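PDB 5TNV: AP endonuclease, family protein 2 from Mycobacterium smegmatis, which binds a magnesium ion within a xylose isomerase-like TIM barrel and may have endonuclease activity. Local coordinates for residues L192-D197 and G201-A206; R232-P235 and E239-A242; K243-S248 and R282-L287. One frame throughout, in Å; residues are numbered along the deposited sequence.

Contact 1: L192-D197 and G201-A206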
loop_
_atom_site.group_PDB
_atom_site.type_symbol
_atom_site.label_atom_id
_atom_site.label_comp_id
_atom_site.label_asym_id
_atom_site.label_seq_id
_atom_site.Cartn_x
_atom_site.Cartn_y
_atom_site.Cartn_z
ATOM N N LEU A 192 -22.852 5.610 18.344
ATOM C CA LEU A 192 -23.338 6.368 17.209
ATOM C C LEU A 192 -22.235 6.600 16.196
ATOM O O LEU A 192 -21.242 7.264 16.466
ATOM C CB LEU A 192 -23.866 7.742 17.655
ATOM C CG LEU A 192 -24.851 7.742 18.838
ATOM C CD1 LEU A 192 -25.223 9.175 19.175
ATOM C CD2 LEU A 192 -26.080 6.889 18.511
ATOM N N GLU A 193 -22.405 5.988 15.015
ATOM C CA GLU A 193 -21.361 5.972 13.990
ATOM C C GLU A 193 -21.329 7.265 13.188
ATOM O O GLU A 193 -22.263 7.578 12.427
ATOM C CB GLU A 193 -21.585 4.754 13.074
ATOM C CG GLU A 193 -20.535 4.598 12.018
ATOM C CD GLU A 193 -20.751 3.337 11.176
ATOM O OE1 GLU A 193 -21.554 2.473 11.566
ATOM O OE2 GLU A 193 -20.056 3.211 10.117
ATOM N N MET A 194 -20.214 7.982 13.299
ATOM C CA MET A 194 -20.024 9.174 12.479
ATOM C C MET A 194 -19.963 8.796 11.016
ATOM O O MET A 194 -19.266 7.848 10.637
ATOM C CB MET A 194 -18.754 9.910 12.913
ATOM C CG MET A 194 -18.860 10.493 14.308
ATOM S SD MET A 194 -17.426 11.392 14.884
ATOM C CE MET A 194 -17.336 12.701 13.641
ATOM N N TYR A 195 -20.659 9.562 10.186
ATOM C CA TYR A 195 -20.828 9.266 8.755
ATOM C C TYR A 195 -21.232 10.588 8.098
ATOM O O TYR A 195 -22.029 11.355 8.654
ATOM C CB TYR A 195 -21.819 8.137 8.536
ATOM C CG TYR A 195 -22.007 7.709 7.090
ATOM C CD1 TYR A 195 -22.817 8.461 6.232
ATOM C CD2 TYR A 195 -21.394 6.591 6.575
ATOM C CE1 TYR A 195 -23.003 8.122 4.914
ATOM C CE2 TYR A 195 -21.605 6.201 5.256
ATOM C CZ TYR A 195 -22.382 6.957 4.442
ATOM O OH TYR A 195 -22.604 6.549 3.132
ATOM N N GLU A 196 -20.726 10.827 6.916
ATOM C CA GLU A 196 -20.946 12.067 6.173
ATOM C C GLU A 196 -22.417 12.328 5.889
ATOM O O GLU A 196 -23.238 11.445 5.620
ATOM C CB GLU A 196 -20.140 12.014 4.870
ATOM C CG GLU A 196 -20.404 10.829 3.959
ATOM C CD GLU A 196 -19.582 9.584 4.214
ATOM O OE1 GLU A 196 -19.176 9.319 5.354
ATOM O OE2 GLU A 196 -19.320 8.808 3.239
ATOM N N ASP A 197 -22.734 13.619 5.922
ATOM C CA ASP A 197 -24.047 14.119 5.487
ATOM C C ASP A 197 -25.154 13.718 6.444
ATOM O O ASP A 197 -26.336 13.735 6.058
ATOM C CB ASP A 197 -24.359 13.736 4.042
ATOM C CG ASP A 197 -23.266 14.085 3.052
ATOM O OD1 ASP A 197 -22.664 15.191 3.182
ATOM O OD2 ASP A 197 -22.988 13.247 2.159
ATOM N N GLY A 201 -22.008 14.099 11.123
ATOM C CA GLY A 201 -21.160 14.079 9.941
ATOM C C GLY A 201 -19.981 15.005 9.934
ATOM O O GLY A 201 -19.261 15.071 8.917
ATOM N N THR A 202 -19.746 15.732 11.043
ATOM C CA THR A 202 -18.548 16.502 11.268
ATOM C C THR A 202 -18.177 16.328 12.740
ATOM O O THR A 202 -19.065 16.015 13.546
ATOM C CB THR A 202 -18.704 18.019 11.007
ATOM O OG1 THR A 202 -19.473 18.572 12.076
ATOM C CG2 THR A 202 -19.402 18.275 9.693
ATOM N N PRO A 203 -16.927 16.529 13.098
ATOM C CA PRO A 203 -16.574 16.461 14.522
ATOM C C PRO A 203 -17.406 17.366 15.427
ATOM O O PRO A 203 -17.921 16.924 16.445
ATOM C CB PRO A 203 -15.080 16.846 14.501
ATOM C CG PRO A 203 -14.573 16.330 13.161
ATOM C CD PRO A 203 -15.709 16.641 12.222
ATOM N N ASP A 204 -17.550 18.622 15.064
ATOM C CA ASP A 204 -18.338 19.518 15.907
ATOM C C ASP A 204 -19.792 19.065 15.983
ATOM O O ASP A 204 -20.390 19.167 17.077
ATOM C CB ASP A 204 -18.247 20.953 15.426
ATOM C CG ASP A 204 -16.933 21.633 15.632
ATOM O OD1 ASP A 204 -16.105 21.138 16.423
ATOM O OD2 ASP A 204 -16.716 22.686 15.005
ATOM N N ASP A 205 -20.374 18.610 14.893
ATOM C CA ASP A 205 -21.767 18.198 14.930
ATOM C C ASP A 205 -21.917 16.978 15.807
ATOM O O ASP A 205 -22.896 16.832 16.530
ATOM C CB ASP A 205 -22.329 17.938 13.545
ATOM C CG ASP A 205 -22.699 19.180 12.779
ATOM O OD1 ASP A 205 -22.672 20.296 13.316
ATOM O OD2 ASP A 205 -23.075 18.978 11.584
ATOM N N ALA A 206 -20.952 16.043 15.738
ATOM C CA ALA A 206 -21.008 14.822 16.559
ATOM C C ALA A 206 -20.905 15.158 18.011
ATOM O O ALA A 206 -21.624 14.565 18.833
ATOM C CB ALA A 206 -19.909 13.883 16.093
HETATM O O HOH W 1 -20.684 15.607 6.521
#
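The Tyr195 ring carries Glu196 OE1 over the centre of one face, 3.6 Å above the plane, while the backbone of the same tyrosine meets Gly201, Tyr195 O lying 3.1 Å from Gly201 CA. The tyrosine CB points away from 201-206. Both polar ends are tied down beyond the two segments: Tyr195 OH bonds to Arg107, and Glu196 makes a salt bridge to Arg229. A water bridges the two segments, accepting from Asp197 N at 2.9 Å and donating to Gly201 O at 2.8 Å. Met194, one residue earlier than Tyr195, reaches across. Its chain bends at the last torsion (chi3 60°), bringing CE against Thr202 O at 3.7 Å; Met194 SD lies equally close to Ala206 CB, also 3.7 Å away. Thr202 is the N-cap here: Asp205 N donates to Thr202 OG1 over 3.0 Å at 159°. The contact packs the loop leaving strand 189-193 onto the start of helix 203-213, within the beta-alpha-beta unit that strand 218-221 completes. Glu193, ending the first strand, binds magnesium with Asp223 and His252, while Ala206 also packs on Leu220 of strand 218-221 and Met194 on Val244 of helix 237-244.

Contact 2: R232-P235 and E239-A242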
loop_
_atom_site.group_PDB
_atom_site.type_symbol
_atom_site.label_atom_id
_atom_site.label_comp_id
_atom_site.label_asym_id
_atom_site.label_seq_id
_atom_site.Cartn_x
_atom_site.Cartn_y
_atom_site.Cartn_z
ATOM N N ARG A 232 -13.517 16.593 -0.409
ATOM C CA ARG A 232 -14.000 17.858 0.119
ATOM C C ARG A 232 -12.990 18.304 1.164
ATOM O O ARG A 232 -12.251 17.451 1.709
ATOM C CB ARG A 232 -15.412 17.749 0.724
ATOM C CG ARG A 232 -15.456 17.014 2.009
ATOM C CD ARG A 232 -16.800 16.997 2.701
ATOM N NE ARG A 232 -17.807 16.197 2.017
ATOM C CZ ARG A 232 -18.934 15.929 2.665
ATOM N NH1 ARG A 232 -19.278 16.345 3.879
ATOM N NH2 ARG A 232 -19.816 15.178 2.032
ATOM N N PRO A 233 -12.972 19.582 1.516
ATOM C CA PRO A 233 -12.105 20.045 2.626
ATOM C C PRO A 233 -12.416 19.298 3.882
ATOM O O PRO A 233 -13.594 18.973 4.183
ATOM C CB PRO A 233 -12.493 21.510 2.748
ATOM C CG PRO A 233 -13.032 21.916 1.451
ATOM C CD PRO A 233 -13.708 20.689 0.870
ATOM N N MET A 234 -11.356 19.006 4.639
ATOM C CA MET A 234 -11.504 18.189 5.864
ATOM C C MET A 234 -10.372 18.597 6.796
ATOM O O MET A 234 -9.206 18.655 6.356
ATOM C CB MET A 234 -11.434 16.691 5.560
ATOM C CG MET A 234 -11.979 15.634 6.529
ATOM S SD MET A 234 -13.608 16.043 7.133
ATOM C CE MET A 234 -14.480 15.800 5.595
ATOM N N PRO A 235 -10.605 18.852 8.081
ATOM C CA PRO A 235 -9.492 19.086 9.017
ATOM C C PRO A 235 -8.607 17.842 9.107
ATOM O O PRO A 235 -9.023 16.712 8.826
ATOM C CB PRO A 235 -10.167 19.362 10.357
ATOM C CG PRO A 235 -11.560 19.821 9.965
ATOM C CD PRO A 235 -11.904 18.967 8.792
ATOM N N GLU A 239 -6.596 16.534 14.564
ATOM C CA GLU A 239 -7.481 17.519 15.130
ATOM C C GLU A 239 -8.876 16.908 15.327
ATOM O O GLU A 239 -9.529 17.052 16.371
ATOM C CB GLU A 239 -7.569 18.769 14.281
ATOM C CG GLU A 239 -8.564 19.823 14.672
ATOM C CD GLU A 239 -8.762 20.909 13.670
ATOM O OE1 GLU A 239 -7.682 21.352 13.097
ATOM O OE2 GLU A 239 -9.966 21.286 13.512
ATOM N N MET A 240 -9.352 16.201 14.294
ATOM C CA MET A 240 -10.713 15.657 14.387
ATOM C C MET A 240 -10.804 14.608 15.474
ATOM O O MET A 240 -11.751 14.588 16.269
ATOM C CB MET A 240 -11.130 15.032 13.051
ATOM C CG MET A 240 -11.189 16.022 11.858
ATOM S SD MET A 240 -12.169 15.401 10.484
ATOM C CE MET A 240 -11.106 14.150 9.778
ATOM N N TYR A 241 -9.846 13.678 15.536
ATOM C CA TYR A 241 -9.858 12.634 16.544
ATOM C C TYR A 241 -9.722 13.204 17.946
ATOM O O TYR A 241 -10.382 12.738 18.861
ATOM C CB TYR A 241 -8.787 11.587 16.263
ATOM C CG TYR A 241 -9.240 10.445 15.375
ATOM C CD1 TYR A 241 -10.251 9.583 15.809
ATOM C CD2 TYR A 241 -8.657 10.187 14.141
ATOM C CE1 TYR A 241 -10.695 8.535 15.052
ATOM C CE2 TYR A 241 -9.102 9.119 13.362
ATOM C CZ TYR A 241 -10.110 8.291 13.835
ATOM O OH TYR A 241 -10.600 7.202 13.117
ATOM N N ALA A 242 -8.890 14.238 18.140
ATOM C CA ALA A 242 -8.799 14.833 19.457
ATOM C C ALA A 242 -10.145 15.367 19.961
ATOM O O ALA A 242 -10.441 15.320 21.158
ATOM C CB ALA A 242 -7.739 15.976 19.452
#
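Met240 reaches from helix 237-244 to Met234 and Pro235, and most of this contact is apolar. The two methionine side chains cross at about a right angle: Met240 CE lies 3.7 Å from Met234 CG, and the sulfurs, Met234 SD and Met240 SD, are also 3.7 Å apart. In Met234 the bend at chi2 (47°) brings its sulfur beside that of Met240. The proline ring is crossed at a similar angle, with Pro235 CB 3.8 Å from Met240 CG and Pro235 CD packed against the Met240 sulfur. A second kind of contact sets carbon against oxygen. Met240 CE approaches the backbone oxygen Pro235 O at 3.4 Å. On the solvent side, the extended Glu239 brings its carboxylate OE2 to 3.7 Å from Pro235 CB; this is van der Waals packing against that one ring carbon. What results is a loop folded back on the helix that follows it closely in sequence. Both methionines also touch helix 225-228, Met234 on Leu227 and Met240 on Val228, while the ring of Tyr241, next along helix 237-244, meets that of Trp251, which begins strand 251-261.

Contact 3: K243-S248 and R282-L287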
loop_
_atom_site.group_PDB
_atom_site.type_symbol
_atom_site.label_atom_id
_atom_site.label_comp_id
_atom_site.label_asym_id
_atom_site.label_seq_id
_atom_site.Cartn_x
_atom_site.Cartn_y
_atom_site.Cartn_z
ATOM N N LYS A 243 -10.969 15.855 19.069
ATOM C CA LYS A 243 -12.250 16.382 19.475
ATOM C C LYS A 243 -13.201 15.272 19.910
ATOM O O LYS A 243 -13.969 15.493 20.836
ATOM C CB LYS A 243 -12.877 17.171 18.322
ATOM C CG LYS A 243 -12.376 18.548 18.078
ATOM C CD LYS A 243 -13.176 19.199 16.955
ATOM C CE LYS A 243 -12.581 20.575 16.876
ATOM N NZ LYS A 243 -13.359 21.324 15.878
ATOM N N VAL A 244 -13.249 14.192 19.150
ATOM C CA VAL A 244 -14.303 13.199 19.360
ATOM C C VAL A 244 -13.902 12.029 20.252
ATOM O O VAL A 244 -14.790 11.396 20.863
ATOM C CB VAL A 244 -14.912 12.691 18.030
ATOM C CG1 VAL A 244 -15.625 13.833 17.309
ATOM C CG2 VAL A 244 -13.863 12.039 17.146
ATOM N N LEU A 245 -12.614 11.698 20.372
ATOM C CA LEU A 245 -12.213 10.566 21.213
ATOM C C LEU A 245 -12.686 10.672 22.654
ATOM O O LEU A 245 -13.030 9.607 23.215
ATOM C CB LEU A 245 -10.714 10.326 21.110
ATOM C CG LEU A 245 -10.290 9.600 19.833
ATOM C CD1 LEU A 245 -8.777 9.666 19.693
ATOM C CD2 LEU A 245 -10.777 8.158 19.804
ATOM N N PRO A 246 -12.718 11.839 23.308
ATOM C CA PRO A 246 -13.222 11.902 24.698
ATOM C C PRO A 246 -14.644 11.384 24.858
ATOM O O PRO A 246 -15.022 11.083 25.978
ATOM C CB PRO A 246 -13.143 13.396 25.038
ATOM C CG PRO A 246 -11.991 13.882 24.197
ATOM C CD PRO A 246 -12.209 13.150 22.876
ATOM N N TYR A 247 -15.438 11.335 23.801
ATOM C CA TYR A 247 -16.830 10.944 23.840
ATOM C C TYR A 247 -17.075 9.555 23.250
ATOM O O TYR A 247 -18.232 9.166 23.084
ATOM C CB TYR A 247 -17.686 11.963 23.072
ATOM C CG TYR A 247 -17.542 13.364 23.581
ATOM C CD1 TYR A 247 -18.316 13.787 24.635
ATOM C CD2 TYR A 247 -16.635 14.258 23.019
ATOM C CE1 TYR A 247 -18.203 15.072 25.125
ATOM C CE2 TYR A 247 -16.489 15.536 23.515
ATOM C CZ TYR A 247 -17.286 15.923 24.563
ATOM O OH TYR A 247 -17.165 17.247 25.060
ATOM N N SER A 248 -16.007 8.839 22.884
ATOM C CA SER A 248 -16.088 7.607 22.116
ATOM C C SER A 248 -16.106 6.348 22.978
ATOM O O SER A 248 -15.278 6.178 23.877
ATOM C CB SER A 248 -14.928 7.577 21.117
ATOM O OG SER A 248 -15.036 8.605 20.164
ATOM N N ARG A 282 -0.917 4.911 14.825
ATOM C CA ARG A 282 -0.066 4.670 16.000
ATOM C C ARG A 282 -0.263 5.824 16.982
ATOM O O ARG A 282 -0.525 5.651 18.165
ATOM C CB ARG A 282 1.381 4.468 15.560
ATOM C CG ARG A 282 2.317 4.090 16.705
ATOM C CD ARG A 282 3.777 3.886 16.206
ATOM N NE ARG A 282 3.785 2.940 15.122
ATOM C CZ ARG A 282 3.645 1.638 15.231
ATOM N NH1 ARG A 282 3.777 1.031 16.394
ATOM N NH2 ARG A 282 3.414 0.942 14.146
ATOM N N GLN A 283 -0.124 7.059 16.472
ATOM C CA GLN A 283 -0.341 8.241 17.292
ATOM C C GLN A 283 -1.778 8.297 17.784
ATOM O O GLN A 283 -2.033 8.629 18.951
ATOM C CB GLN A 283 0.001 9.488 16.515
ATOM C CG GLN A 283 1.449 9.732 16.240
ATOM C CD GLN A 283 1.702 10.941 15.322
ATOM O OE1 GLN A 283 0.748 11.552 14.765
ATOM N NE2 GLN A 283 2.943 11.289 15.148
ATOM N N ILE A 284 -2.746 8.023 16.920
ATOM C CA ILE A 284 -4.158 8.218 17.293
ATOM C C ILE A 284 -4.639 7.132 18.269
ATOM O O ILE A 284 -5.385 7.473 19.203
ATOM C CB ILE A 284 -5.026 8.374 16.026
ATOM C CG1 ILE A 284 -4.663 9.652 15.268
ATOM C CG2 ILE A 284 -6.499 8.266 16.356
ATOM C CD1 ILE A 284 -4.784 10.915 16.015
ATOM N N ILE A 285 -4.254 5.885 18.102
ATOM C CA ILE A 285 -4.620 4.879 19.105
ATOM C C ILE A 285 -3.990 5.233 20.432
ATOM O O ILE A 285 -4.631 5.137 21.478
ATOM C CB ILE A 285 -4.259 3.461 18.643
ATOM C CG1 ILE A 285 -5.136 3.024 17.471
ATOM C CG2 ILE A 285 -4.341 2.459 19.786
ATOM C CD1 ILE A 285 -4.602 1.812 16.735
ATOM N N ARG A 286 -2.704 5.666 20.450
ATOM C CA ARG A 286 -2.109 6.033 21.723
ATOM C C ARG A 286 -2.822 7.213 22.343
ATOM O O ARG A 286 -3.023 7.238 23.578
ATOM C CB ARG A 286 -0.614 6.342 21.556
ATOM C CG ARG A 286 0.252 5.088 21.576
ATOM C CD ARG A 286 1.665 5.403 21.127
ATOM N NE ARG A 286 2.529 4.292 21.516
ATOM C CZ ARG A 286 3.205 4.124 22.629
ATOM N NH1 ARG A 286 3.921 3.007 22.779
ATOM N NH2 ARG A 286 3.224 4.994 23.605
ATOM N N LEU A 287 -3.235 8.203 21.559
ATOM C CA LEU A 287 -4.001 9.327 22.033
ATOM C C LEU A 287 -5.307 8.848 22.658
ATOM O O LEU A 287 -5.704 9.293 23.738
ATOM C CB LEU A 287 -4.295 10.319 20.892
ATOM C CG LEU A 287 -5.144 11.521 21.290
ATOM C CD1 LEU A 287 -4.441 12.359 22.343
ATOM C CD2 LEU A 287 -5.499 12.304 20.017
#
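Leu245 reaches toward Ile284 and Leu287 because its CG stands anti to its own carbonyl carbon (chi1 -78°) and CD1 continues away from CA in an extended line (chi2 168°). Leu287 answers from the other helix: with CG anti to the backbone N (chi1 178°), its branch CD2 swings in toward the approaching leucine, although the CB itself does not head that way. Leu245 CD1 comes against the side of the methyl Leu287 CD2, 4.2 Å away. The same Leu245 CD1 lies 4.3 Å from Ile284 CG2 and 4.1 Å from the backbone oxygen Ile284 O. One methyl thus touches two side chains about a helical turn apart and the backbone oxygen of the first. The contact is small, burying 97 Å² in all, both sides summed, and purely van der Waals.

Around Leu245 the chain forms the 3-10 segment 245-247, and Val244 O holds that turn with two bonds. Tyr247 N donates to Val244 O at 3.0 Å, and Ser248 OG donates to Val244 O at 2.9 Å from the opposite face of the carbonyl plane, 53° out of it.

Elsewhere on helix 281-290, Arg282 makes a salt bridge to Asp305 of a neighbouring subunit, so the same helix also takes part in the assembly. Within the chain, the contact joins two helices of the barrel's outer layer, 237-244 and 281-290. Strand 251-261 lies inside them, where Ile284 and Ile285 both rest on Trp251. Leu291, just after the second helix, also packs on Leu245, and Ile285 packs against helix 306-325 as well.

In the fold
Contacts 1 and 3 are buried, whereas contact 2 lies partly at the surface. Contact 1 alone contains a metal ligand; its backbone, water-bridged and methionine contacts sit beside the magnesium site, at the C-terminal end of strand 189-193. Contacts 2 and 3 rely on apolar side chains and share helix 237-244: Tyr241 CG packs on Ile284 CG2 at 3.6 Å, linking them. Contact 1 is fastened to both. Asp197 OD1 pairs with Arg232 NH2 at 3.1 Å, toward contact 2, and Asp204 OD1 with Lys243 NZ at 2.8 Å, toward contact 3. Pro203, at the start of its helix, packs on both Met240 and Lys243.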